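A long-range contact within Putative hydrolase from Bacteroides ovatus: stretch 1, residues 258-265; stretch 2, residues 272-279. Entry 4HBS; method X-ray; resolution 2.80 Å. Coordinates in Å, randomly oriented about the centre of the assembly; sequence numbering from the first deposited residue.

Stretch 1, residues 258-265: SQWEYYVA
Stretch 2 (272-279) SWTTQYPS

Strand 260-265 runs antiparallel to strand 272-274, their axes 143° apart in direction and 4.4 Å at closest approach; the two stretches together bury 737 Å². Register is set by three bridges: Tyr 262 with Thr 274 and Val 264 with Ser 272 as hydrogen-bonded pairs (CA-CA 5.3 and 5.9 Å), and Tyr 263 with Trp 273 between them as a non-hydrogen-bonded pair (CA-CA 4.7 Å). Backbones are extended, with phi/psi of -110/133 at Tyr 262, -83/105 at Tyr 263, -128/144 at Val 264, -159/152 at Ser 272, -84/126 at Trp 273 and -127/149 at Thr 274.

Each hydrogen-bonded pair satisfies both its donors and both its acceptors. Tyr 262 N donates to Thr 274 O (2.7 Å, 168°) and Thr 274 N returns the bond to Tyr 262 O (3.0 Å, 164°). Val 264 N donates to Ser 272 O (3.3 Å, 172°), and Ser 272 N to Val 264 O (3.2 Å, 154°), so this second ring is longer. Two carbonyls also accept CA-H...O contacts: Thr 274 O from Glu 261 CA at 3.2 Å, bent to 124° at H, and Tyr 262 O from Trp 273 CA at 3.6 Å and 146°. Tyr 262 O and Ser 272 O, 3.4 Å apart, are both acceptors and form no bond with each other.

Tyr 263 (chi1 t, chi2 56°) and Trp 273 (chi1 m, chi2 97°) share one sheet face. Tyr 263 CB lies over the indole, 3.7 Å from the centroid of the six-membered ring of Trp 273 and 13° off its normal, while the phenol ring sits obliquely, its plane at 33° to the five-membered ring. Glu 261 O meets the indole edge at Trp 273 CZ3, 3.4 Å away; the Glu 261 side chain (p, t) has OE2 hydrogen-bonded elsewhere in the structure.

On the other face, Val 264 (chi1 p) packs its CG1 3.3 Å from CG2 of Thr 274 (chi1 t). Beside them Tyr 262 (chi1 m, chi2 85°) is buried. After Thr 274 the chain leaves the strand, with Thr 275 at -82/-16, and returns extended through Gln 276 to cover one face of the Tyr 262 ring: Tyr 277 CA and Pro 278 CD stand 3.9 and 4.0 Å from the Tyr 262 ring centroid. Tyr 277 (chi1 t, chi2 76°) turns its ring edge toward that phenol, planes at 84° and centroids 5.8 Å apart. The OH atoms of Tyr 262 and Tyr 277 are hydrogen-bonded elsewhere in the structure.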

ATOM      1  N   SER A 258      -5.278  18.998  10.101  1.00 65.47           N
ATOM      2  CA  SER A 258      -4.508  20.170  10.569  1.00 66.64           C
ATOM      3  C   SER A 258      -3.859  20.894   9.427  1.00 71.82           C
ATOM      4  O   SER A 258      -3.799  20.354   8.325  1.00 71.03           O
ATOM      5  CB  SER A 258      -3.376  19.737  11.494  1.00 68.81           C
ATOM      6  OG  SER A 258      -3.772  18.824  12.492  1.00 76.26           O
ATOM      7  N   GLN A 259      -3.266  22.065   9.700  1.00 69.89           N
ATOM      8  CA  GLN A 259      -2.538  22.808   8.676  1.00 69.77           C
ATOM      9  C   GLN A 259      -1.292  22.027   8.275  1.00 73.11           C
ATOM     10  O   GLN A 259      -0.572  21.510   9.138  1.00 73.60           O
ATOM     11  CB  GLN A 259      -2.156  24.216   9.165  1.00 73.54           C
ATOM     12  CG  GLN A 259      -1.291  24.999   8.176  1.00 84.06           C
ATOM     13  CD  GLN A 259      -1.581  26.477   8.212  1.00101.57           C
ATOM     14  OE1 GLN A 259      -1.207  27.175   9.158  1.00 97.00           O
ATOM     15  NE2 GLN A 259      -2.270  26.992   7.191  1.00 94.20           N
ATOM     16  N   TRP A 260      -1.063  21.909   6.967  1.00 67.95           N
ATOM     17  CA  TRP A 260       0.099  21.207   6.443  1.00 66.03           C
ATOM     18  C   TRP A 260       1.219  22.189   6.202  1.00 69.73           C
ATOM     19  O   TRP A 260       0.963  23.343   5.842  1.00 69.78           O
ATOM     20  CB  TRP A 260      -0.237  20.487   5.125  1.00 62.70           C
ATOM     21  CG  TRP A 260      -1.034  19.233   5.276  1.00 62.03           C
ATOM     22  CD1 TRP A 260      -1.796  18.858   6.344  1.00 65.30           C
ATOM     23  CD2 TRP A 260      -1.209  18.222   4.283  1.00 59.92           C
ATOM     24  NE1 TRP A 260      -2.394  17.646   6.094  1.00 63.28           N
ATOM     25  CE2 TRP A 260      -2.048  17.230   4.836  1.00 63.23           C
ATOM     26  CE3 TRP A 260      -0.732  18.050   2.975  1.00 60.08           C
ATOM     27  CZ2 TRP A 260      -2.393  16.070   4.138  1.00 60.65           C
ATOM     28  CZ3 TRP A 260      -1.078  16.905   2.286  1.00 59.78           C
ATOM     29  CH2 TRP A 260      -1.933  15.951   2.849  1.00 59.71           C
ATOM     30  N   GLU A 261       2.462  21.739   6.418  1.00 65.60           N
ATOM     31  CA  GLU A 261       3.657  22.513   6.112  1.00 66.20           C
ATOM     32  C   GLU A 261       4.616  21.575   5.407  1.00 69.24           C
ATOM     33  O   GLU A 261       4.670  20.388   5.724  1.00 67.62           O
ATOM     34  CB  GLU A 261       4.266  23.214   7.321  1.00 69.47           C
ATOM     35  CG  GLU A 261       4.477  22.354   8.543  1.00 77.92           C
ATOM     36  CD  GLU A 261       5.210  23.071   9.662  1.00 99.09           C
ATOM     37  OE1 GLU A 261       5.321  24.319   9.610  1.00 88.60           O
ATOM     38  OE2 GLU A 261       5.680  22.377  10.592  1.00 93.08           O
ATOM     39  N   TYR A 262       5.301  22.094   4.394  1.00 66.46           N
ATOM     40  CA  TYR A 262       6.129  21.334   3.475  1.00 64.78           C
ATOM     41  C   TYR A 262       7.601  21.622   3.671  1.00 69.90           C
ATOM     42  O   TYR A 262       7.988  22.785   3.743  1.00 72.11           O
ATOM     43  CB  TYR A 262       5.703  21.693   2.027  1.00 65.04           C
ATOM     44  CG  TYR A 262       4.206  21.566   1.816  1.00 64.94           C
ATOM     45  CD1 TYR A 262       3.346  22.614   2.130  1.00 68.01           C
ATOM     46  CD2 TYR A 262       3.643  20.372   1.383  1.00 63.55           C
ATOM     47  CE1 TYR A 262       1.964  22.475   2.025  1.00 67.97           C
ATOM     48  CE2 TYR A 262       2.261  20.227   1.251  1.00 63.67           C
ATOM     49  CZ  TYR A 262       1.425  21.290   1.557  1.00 72.55           C
ATOM     50  OH  TYR A 262       0.059  21.183   1.447  1.00 73.03           O
ATOM     51  N   TYR A 263       8.425  20.565   3.744  1.00 64.86           N
ATOM     52  CA  TYR A 263       9.879  20.692   3.865  1.00 65.80           C
ATOM     53  C   TYR A 263      10.383  20.897   2.445  1.00 73.07           C
ATOM     54  O   TYR A 263      10.306  19.978   1.617  1.00 71.89           O
ATOM     55  CB  TYR A 263      10.462  19.439   4.534  1.00 65.03           C
ATOM     56  CG  TYR A 263      11.841  19.570   5.143  1.00 67.28           C
ATOM     57  CD1 TYR A 263      12.114  20.550   6.098  1.00 70.76           C
ATOM     58  CD2 TYR A 263      12.808  18.590   4.934  1.00 67.32           C
ATOM     59  CE1 TYR A 263      13.342  20.600   6.756  1.00 71.62           C
ATOM     60  CE2 TYR A 263      14.052  18.653   5.556  1.00 69.59           C
ATOM     61  CZ  TYR A 263      14.309  19.644   6.487  1.00 77.47           C
ATOM     62  OH  TYR A 263      15.536  19.717   7.104  1.00 80.39           O
ATOM     63  N   VAL A 264      10.763  22.144   2.127  1.00 73.27           N
ATOM     64  CA  VAL A 264      11.184  22.544   0.790  1.00 74.08           C
ATOM     65  C   VAL A 264      12.539  23.241   0.894  1.00 81.76           C
ATOM     66  O   VAL A 264      12.800  23.946   1.869  1.00 82.53           O
ATOM     67  CB  VAL A 264      10.094  23.397   0.069  1.00 78.12           C
ATOM     68  CG1 VAL A 264       9.664  24.585   0.898  1.00 79.74           C
ATOM     69  CG2 VAL A 264      10.539  23.844  -1.320  1.00 78.52           C
ATOM     70  N   ALA A 265      13.396  23.014  -0.118  1.00 80.83           N
ATOM     71  CA  ALA A 265      14.771  23.490  -0.174  1.00 83.99           C
ATOM     72  C   ALA A 265      14.928  24.779  -0.970  1.00 94.42           C
ATOM     73  O   ALA A 265      14.504  24.848  -2.127  1.00 93.93           O
ATOM     74  CB  ALA A 265      15.647  22.419  -0.791  1.00 83.57           C
ATOM     75  N   SER A 272      13.680  24.310   4.881  1.00 84.53           N
ATOM     76  CA  SER A 272      12.855  25.006   5.876  1.00 84.19           C
ATOM     77  C   SER A 272      11.396  24.613   5.699  1.00 82.45           C
ATOM     78  O   SER A 272      10.991  24.247   4.595  1.00 79.91           O
ATOM     79  CB  SER A 272      13.018  26.521   5.755  1.00 90.00           C
ATOM     80  OG  SER A 272      12.715  26.968   4.444  1.00 98.49           O
ATOM     81  N   TRP A 273      10.618  24.666   6.783  1.00 76.64           N
ATOM     82  CA  TRP A 273       9.196  24.323   6.736  1.00 73.46           C
ATOM     83  C   TRP A 273       8.379  25.538   6.266  1.00 77.00           C
ATOM     84  O   TRP A 273       8.523  26.623   6.835  1.00 79.01           O
ATOM     85  CB  TRP A 273       8.711  23.842   8.111  1.00 71.63           C
ATOM     86  CG  TRP A 273       9.290  22.519   8.505  1.00 70.86           C
ATOM     87  CD1 TRP A 273      10.372  22.296   9.308  1.00 74.68           C
ATOM     88  CD2 TRP A 273       8.862  21.235   8.039  1.00 67.99           C
ATOM     89  NE1 TRP A 273      10.619  20.947   9.404  1.00 72.26           N
ATOM     90  CE2 TRP A 273       9.715  20.272   8.621  1.00 71.61           C
ATOM     91  CE3 TRP A 273       7.829  20.801   7.191  1.00 66.93           C
ATOM     92  CZ2 TRP A 273       9.562  18.900   8.383  1.00 68.71           C
ATOM     93  CZ3 TRP A 273       7.652  19.447   6.996  1.00 66.28           C
ATOM     94  CH2 TRP A 273       8.529  18.511   7.563  1.00 66.74           C
ATOM     95  N   THR A 274       7.555  25.364   5.213  1.00 70.25           N
ATOM     96  CA  THR A 274       6.696  26.430   4.685  1.00 70.22           C
ATOM     97  C   THR A 274       5.270  25.941   4.615  1.00 72.57           C
ATOM     98  O   THR A 274       5.043  24.763   4.362  1.00 69.52           O
ATOM     99  CB  THR A 274       7.166  26.915   3.309  1.00 74.14           C
ATOM    100  OG1 THR A 274       6.463  28.112   3.001  1.00 74.28           O
ATOM    101  CG2 THR A 274       6.893  25.932   2.207  1.00 70.31           C
ATOM    102  N   THR A 275       4.310  26.848   4.777  1.00 70.55           N
ATOM    103  CA  THR A 275       2.896  26.501   4.702  1.00 68.95           C
ATOM    104  C   THR A 275       2.416  26.434   3.242  1.00 72.10           C
ATOM    105  O   THR A 275       1.357  25.847   2.994  1.00 70.21           O
ATOM    106  CB  THR A 275       2.077  27.489   5.513  1.00 76.24           C
ATOM    107  OG1 THR A 275       2.555  28.814   5.256  1.00 80.44           O
ATOM    108  CG2 THR A 275       2.142  27.190   6.998  1.00 73.76           C
ATOM    109  N   GLN A 276       3.190  27.000   2.277  1.00 69.59           N
ATOM    110  CA  GLN A 276       2.796  27.002   0.868  1.00 68.85           C
ATOM    111  C   GLN A 276       3.140  25.687   0.177  1.00 70.12           C
ATOM    112  O   GLN A 276       4.274  25.217   0.266  1.00 68.57           O
ATOM    113  CB  GLN A 276       3.471  28.176   0.117  1.00 72.35           C
ATOM    114  CG  GLN A 276       2.930  28.438  -1.306  1.00 93.17           C
ATOM    115  CD  GLN A 276       1.458  28.809  -1.320  1.00115.70           C
ATOM    116  OE1 GLN A 276       1.069  29.899  -0.881  1.00112.50           O
ATOM    117  NE2 GLN A 276       0.603  27.922  -1.836  1.00107.36           N
ATOM    118  N   TYR A 277       2.157  25.110  -0.546  1.00 65.94           N
ATOM    119  CA  TYR A 277       2.350  23.881  -1.317  1.00 63.93           C
ATOM    120  C   TYR A 277       3.432  24.132  -2.380  1.00 67.97           C
ATOM    121  O   TYR A 277       3.318  25.106  -3.123  1.00 69.05           O
ATOM    122  CB  TYR A 277       1.027  23.446  -1.962  1.00 64.34           C
ATOM    123  CG  TYR A 277       1.185  22.353  -2.994  1.00 65.10           C
ATOM    124  CD1 TYR A 277       1.406  21.031  -2.612  1.00 65.54           C
ATOM    125  CD2 TYR A 277       1.132  22.639  -4.354  1.00 65.79           C
ATOM    126  CE1 TYR A 277       1.562  20.021  -3.560  1.00 64.14           C
ATOM    127  CE2 TYR A 277       1.284  21.636  -5.311  1.00 65.20           C
ATOM    128  CZ  TYR A 277       1.500  20.330  -4.910  1.00 71.30           C
ATOM    129  OH  TYR A 277       1.655  19.349  -5.852  1.00 74.52           O
ATOM    130  N   PRO A 278       4.508  23.319  -2.440  1.00 63.46           N
ATOM    131  CA  PRO A 278       5.590  23.618  -3.383  1.00 64.27           C
ATOM    132  C   PRO A 278       5.292  23.240  -4.815  1.00 69.57           C
ATOM    133  O   PRO A 278       4.501  22.333  -5.066  1.00 69.13           O
ATOM    134  CB  PRO A 278       6.742  22.755  -2.852  1.00 64.92           C
ATOM    135  CG  PRO A 278       6.067  21.591  -2.277  1.00 66.93           C
ATOM    136  CD  PRO A 278       4.848  22.145  -1.611  1.00 63.02           C
ATOM    137  N   SER A 279       5.999  23.872  -5.760  1.00 67.09           N
ATOM    138  CA  SER A 279       5.899  23.483  -7.160  1.00 65.99           C
ATOM    139  C   SER A 279       6.575  22.120  -7.300  1.00 68.05           C
ATOM    140  O   SER A 279       7.453  21.798  -6.497  1.00 67.81           O
ATOM    141  CB  SER A 279       6.573  24.517  -8.057  1.00 71.20           C
ATOM    142  OG  SER A 279       7.975  24.526  -7.848  1.00 81.12           O
TER